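Local coordinates for inclusion membrane protein A (Chlamydia trachomatis, PDB 6E7E), which probably mediates homotypic fusion of chlamydial inclusions as a SNARE-like membrane protein, represented here by its helical soluble domain, at residues Thr41-Leu46 with Gln122-Ala127. The protein carries 2 engineered substitutions. Residues are numbered along the deposited sequence; the frame is centred on the assembly and turned at random.
Engineered in segment 122-127: Ala126 (natural residue Val), Ala127 (natural residue Val).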
loop_
_atom_site.group_PDB
_atom_site.type_symbol
_atom_site.label_atom_id
_atom_site.label_comp_id
_atom_site.label_asym_id
_atom_site.label_seq_id
_atom_site.Cartn_x
_atom_site.Cartn_y
_atom_site.Cartn_z
ATOM N N THR A 41 6.246 -7.267 27.683
ATOM C CA THR A 41 6.773 -7.172 29.066
ATOM C C THR A 41 8.296 -7.047 29.104
ATOM O O THR A 41 8.803 -6.934 30.214
ATOM C CB THR A 41 6.324 -8.372 29.900
ATOM O OG1 THR A 41 6.823 -9.570 29.308
ATOM C CG2 THR A 41 4.825 -8.459 30.033
ATOM N N THR A 42 8.987 -7.050 27.967
ATOM C CA THR A 42 10.482 -7.089 27.830
ATOM C C THR A 42 11.016 -5.768 27.244
ATOM O O THR A 42 12.127 -5.357 27.612
ATOM C CB THR A 42 10.923 -8.232 26.897
ATOM O OG1 THR A 42 10.719 -9.469 27.577
ATOM C CG2 THR A 42 12.391 -8.173 26.514
ATOM N N SER A 43 10.310 -5.169 26.286
ATOM C CA SER A 43 10.719 -3.910 25.632
ATOM C C SER A 43 9.462 -3.147 25.249
ATOM O O SER A 43 8.900 -3.380 24.191
ATOM C CB SER A 43 11.595 -4.129 24.431
ATOM O OG SER A 43 11.866 -2.875 23.822
ATOM N N LYS A 44 9.044 -2.235 26.096
ATOM C CA LYS A 44 7.799 -1.475 25.859
ATOM C C LYS A 44 7.907 -0.662 24.559
ATOM O O LYS A 44 6.917 -0.560 23.841
ATOM C CB LYS A 44 7.480 -0.603 27.072
ATOM C CG LYS A 44 7.022 -1.395 28.285
ATOM C CD LYS A 44 5.586 -1.875 28.215
ATOM C CE LYS A 44 4.997 -2.234 29.567
ATOM N NZ LYS A 44 3.743 -3.016 29.433
ATOM N N ASP A 45 9.066 -0.093 24.257
ATOM C CA ASP A 45 9.227 0.759 23.060
ATOM C C ASP A 45 9.131 -0.128 21.815
ATOM O O ASP A 45 8.431 0.228 20.855
ATOM C CB ASP A 45 10.538 1.531 23.090
ATOM C CG ASP A 45 10.480 2.850 22.326
ATOM O OD1 ASP A 45 9.363 3.296 22.003
ATOM O OD2 ASP A 45 11.544 3.400 22.029
ATOM N N LEU A 46 9.776 -1.286 21.811
ATOM C CA LEU A 46 9.661 -2.213 20.672
ATOM C C LEU A 46 8.207 -2.652 20.529
ATOM O O LEU A 46 7.703 -2.761 19.418
ATOM C CB LEU A 46 10.571 -3.417 20.869
ATOM C CG LEU A 46 10.438 -4.491 19.803
ATOM C CD1 LEU A 46 10.784 -3.967 18.407
ATOM C CD2 LEU A 46 11.292 -5.679 20.162
ATOM N N GLN A 122 21.424 -8.984 23.496
ATOM C CA GLN A 122 22.069 -7.851 22.800
ATOM C C GLN A 122 21.076 -6.664 22.763
ATOM O O GLN A 122 19.858 -6.874 22.927
ATOM C CB GLN A 122 22.523 -8.239 21.394
ATOM C CG GLN A 122 23.713 -9.215 21.350
ATOM C CD GLN A 122 24.079 -9.534 19.919
ATOM O OE1 GLN A 122 24.635 -8.725 19.207
ATOM N NE2 GLN A 122 23.801 -10.739 19.495
ATOM N N SER A 123 21.620 -5.485 22.541
ATOM C CA SER A 123 20.827 -4.241 22.575
ATOM C C SER A 123 19.834 -4.195 21.410
ATOM O O SER A 123 20.210 -4.490 20.268
ATOM C CB SER A 123 21.718 -3.060 22.549
ATOM O OG SER A 123 20.961 -1.868 22.574
ATOM N N LEU A 124 18.627 -3.719 21.695
ATOM C CA LEU A 124 17.593 -3.504 20.648
ATOM C C LEU A 124 17.519 -2.043 20.237
ATOM O O LEU A 124 16.683 -1.749 19.408
ATOM C CB LEU A 124 16.259 -3.973 21.201
ATOM C CG LEU A 124 16.210 -5.419 21.666
ATOM C CD1 LEU A 124 14.802 -5.768 22.081
ATOM C CD2 LEU A 124 16.693 -6.386 20.596
ATOM N N THR A 125 18.340 -1.167 20.801
ATOM C CA THR A 125 18.169 0.300 20.630
ATOM C C THR A 125 18.200 0.665 19.140
ATOM O O THR A 125 17.311 1.387 18.657
ATOM C CB THR A 125 19.240 1.071 21.417
ATOM O OG1 THR A 125 19.122 0.661 22.775
ATOM C CG2 THR A 125 19.109 2.576 21.332
ATOM N N ALA A 126 19.229 0.221 18.431
ATOM C CA ALA A 126 19.412 0.564 17.008
ATOM C C ALA A 126 18.265 -0.030 16.197
ATOM O O ALA A 126 17.756 0.638 15.273
ATOM C CB ALA A 126 20.733 0.073 16.489
ATOM N N ALA A 127 17.855 -1.249 16.499
ATOM C CA ALA A 127 16.772 -1.908 15.741
ATOM C C ALA A 127 15.471 -1.137 15.937
ATOM O O ALA A 127 14.709 -0.985 14.969
ATOM C CB ALA A 127 16.624 -3.355 16.148
#
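A first torsion of 175° puts CG of Leu46 beside the carbonyl carbon, and the second torsion leaves CD2 as the branch extended from CA; in Leu124, CG sits beside the backbone N (chi1 -57°) and an extended second torsion carries CD1 across to meet it. The two methyls touch at 4.0 Å between Leu46 CD2 and Leu124 CD1. The leucine side chains cross at about a right angle, and one branch of each makes the apolar contact; Leu46 is buried, Leu124 still partly exposed. Ser43 CB lies 4.3 Å from the same CD1 of Leu124. Ser43 is the N-cap of helix 44-57: its OG accepts a weak bond from Leu46 N, 3.3 Å away, closing the first turn while its CB faces Leu124. The contact thus joins the starts of two helices, 44-57 and 125-165, at one end of the elongated helical domain. Around the leucine pair, Leu46 packs on Val114, Ile128 and Leu131, and Leu124 on Leu117, so helix 110-119 contributes to the same apolar layer. A salt bridge from Asp45 to Lys132 also links helices 44-57 and 125-165. With no hydrogen bond crossing between 41-46 and 122-127 and 98 Å² buried, the two segments meet through sparse, undirected van der Waals contact, while the salt bridge and the shared apolar neighbours also join the helices.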